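Local coordinates for protein glucokinase (Enterococcus faecalis, PDB 2QM1) that probably phosphorylates glucose at the expense of ATP, as a zinc-containing glucokinase of the ROK family, at residues D117-A122 / L156-A161. Sequence-based numbering, arbitrary orientation.
Sequences DANVAA and LLHGVA. With MG (magnesium ion), chain K.
Asn119, in the first turn of helix 117-128, faces Leu156 at the end of edge strand 155-156 with their CA atoms 7.3 Å apart; beyond Leu156 the chain runs on as a loop, and no direct hydrogen bond joins the segments. In this actin-like ATPase fold of the ROK family, the contact places the helix that follows strand 112-116 against the edge of the sheet that contains strands 146-152 and 155-156, beside a magnesium site. Both methyls of Leu156 lie against the Asn119 side chain: CD1 is 3.8 Å from Asn119 CB, and CD2 packs on the same CB and on CG. With CG beside the backbone N (chi1 -79°) and anti to the carbonyl carbon, Asn119 extends its amide from the helix toward the loop. Asn119 ND2 lies 3.7 Å from His158 CD2, the amide and imidazole planes being 74° apart. Asp115 ties the pair together from outside: its OD1 is hydrogen-bonded to Asn119 ND2 and its OD2 to His158 NE2. A water accepts from Asn119 ND2 at 2.7 Å and lies 3.2 Å from Leu157 O. The amide's other end is fixed by metal, which Gly148 O also binds: Asn119 OD1 coordinates magnesium at 2.3 Å.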
loop_
_atom_site.group_PDB
_atom_site.type_symbol
_atom_site.label_atom_id
_atom_site.label_comp_id
_atom_site.label_asym_id
_atom_site.label_seq_id
_atom_site.Cartn_x
_atom_site.Cartn_y
_atom_site.Cartn_z
ATOM N N ASP B 117 -1.071 3.160 17.280
ATOM C CA ASP B 117 -0.190 4.233 17.724
ATOM C C ASP B 117 0.644 4.887 16.616
ATOM O O ASP B 117 0.709 6.106 16.560
ATOM C CB ASP B 117 0.677 3.801 18.918
ATOM C CG ASP B 117 1.570 2.581 18.622
ATOM O OD1 ASP B 117 1.403 1.922 17.575
ATOM O OD2 ASP B 117 2.426 2.254 19.491
ATOM N N ALA B 118 1.216 4.107 15.697
ATOM C CA ALA B 118 1.883 4.728 14.529
ATOM C C ALA B 118 0.896 5.309 13.539
ATOM O O ALA B 118 1.214 6.271 12.877
ATOM C CB ALA B 118 2.826 3.784 13.866
ATOM N N ASN B 119 -0.334 4.766 13.471
ATOM C CA ASN B 119 -1.340 5.328 12.562
ATOM C C ASN B 119 -1.636 6.789 12.903
ATOM O O ASN B 119 -1.654 7.679 12.065
ATOM C CB ASN B 119 -2.635 4.508 12.602
ATOM C CG ASN B 119 -2.524 3.249 11.771
ATOM O OD1 ASN B 119 -1.424 2.906 11.291
ATOM N ND2 ASN B 119 -3.631 2.529 11.620
ATOM N N VAL B 120 -1.825 6.993 14.189
ATOM C CA VAL B 120 -2.191 8.279 14.777
ATOM C C VAL B 120 -0.991 9.257 14.669
ATOM O O VAL B 120 -1.135 10.400 14.288
ATOM C CB VAL B 120 -2.712 7.921 16.198
ATOM C CG1 VAL B 120 -2.074 8.635 17.257
ATOM C CG2 VAL B 120 -4.218 7.857 16.252
ATOM N N ALA B 121 0.201 8.774 14.947
ATOM C CA ALA B 121 1.412 9.551 14.696
ATOM C C ALA B 121 1.534 10.009 13.229
ATOM O O ALA B 121 1.844 11.160 12.952
ATOM C CB ALA B 121 2.659 8.764 15.153
ATOM N N ALA B 122 1.217 9.107 12.306
ATOM C CA ALA B 122 1.100 9.409 10.904
ATOM C C ALA B 122 0.127 10.547 10.649
ATOM O O ALA B 122 0.425 11.443 9.864
ATOM C CB ALA B 122 0.666 8.112 10.109
ATOM N N LEU B 156 -6.684 7.302 6.156
ATOM C CA LEU B 156 -5.747 6.461 6.844
ATOM C C LEU B 156 -6.105 5.002 6.474
ATOM O O LEU B 156 -7.267 4.659 6.490
ATOM C CB LEU B 156 -5.940 6.661 8.334
ATOM C CG LEU B 156 -4.814 6.665 9.365
ATOM C CD1 LEU B 156 -5.473 6.136 10.675
ATOM C CD2 LEU B 156 -3.486 5.919 9.002
ATOM N N LEU B 157 -5.141 4.166 6.116
ATOM C CA LEU B 157 -5.471 2.723 5.837
ATOM C C LEU B 157 -5.415 1.738 7.044
ATOM O O LEU B 157 -4.513 1.802 7.870
ATOM C CB LEU B 157 -4.677 2.156 4.664
ATOM C CG LEU B 157 -4.633 3.042 3.395
ATOM C CD1 LEU B 157 -3.898 2.346 2.361
ATOM C CD2 LEU B 157 -6.038 3.419 2.873
ATOM N N HIS B 158 -6.383 0.823 7.099
ATOM C CA HIS B 158 -6.470 -0.166 8.160
ATOM C C HIS B 158 -6.400 -1.578 7.610
ATOM O O HIS B 158 -5.905 -2.447 8.256
ATOM C CB HIS B 158 -7.755 0.086 8.987
ATOM C CG HIS B 158 -7.753 1.445 9.625
ATOM N ND1 HIS B 158 -8.241 2.570 8.989
ATOM C CD2 HIS B 158 -7.178 1.885 10.769
ATOM C CE1 HIS B 158 -8.032 3.635 9.749
ATOM N NE2 HIS B 158 -7.393 3.244 10.836
ATOM N N GLY B 159 -6.883 -1.821 6.413
ATOM C CA GLY B 159 -7.013 -3.215 5.946
ATOM C C GLY B 159 -8.044 -4.062 6.690
ATOM O O GLY B 159 -8.734 -3.567 7.627
ATOM N N VAL B 160 -8.107 -5.354 6.313
ATOM C CA VAL B 160 -9.161 -6.253 6.776
ATOM C C VAL B 160 -9.044 -6.612 8.240
ATOM O O VAL B 160 -10.074 -6.867 8.889
ATOM C CB VAL B 160 -9.278 -7.553 5.884
ATOM C CG1 VAL B 160 -7.995 -8.468 5.985
ATOM C CG2 VAL B 160 -10.550 -8.321 6.234
ATOM N N ALA B 161 -7.817 -6.605 8.776
ATOM C CA ALA B 161 -7.553 -7.001 10.164
ATOM C C ALA B 161 -6.932 -5.891 10.999
ATOM O O ALA B 161 -6.361 -6.147 12.045
ATOM C CB ALA B 161 -6.663 -8.252 10.232
HETATM MG MG MG K . 0.209 1.580 12.130
HETATM O O HOH W 1 -3.848 0.099 10.466
HETATM O O HOH W 2 -1.795 2.605 8.123
HETATM O O HOH W 3 -0.617 -0.632 11.791
#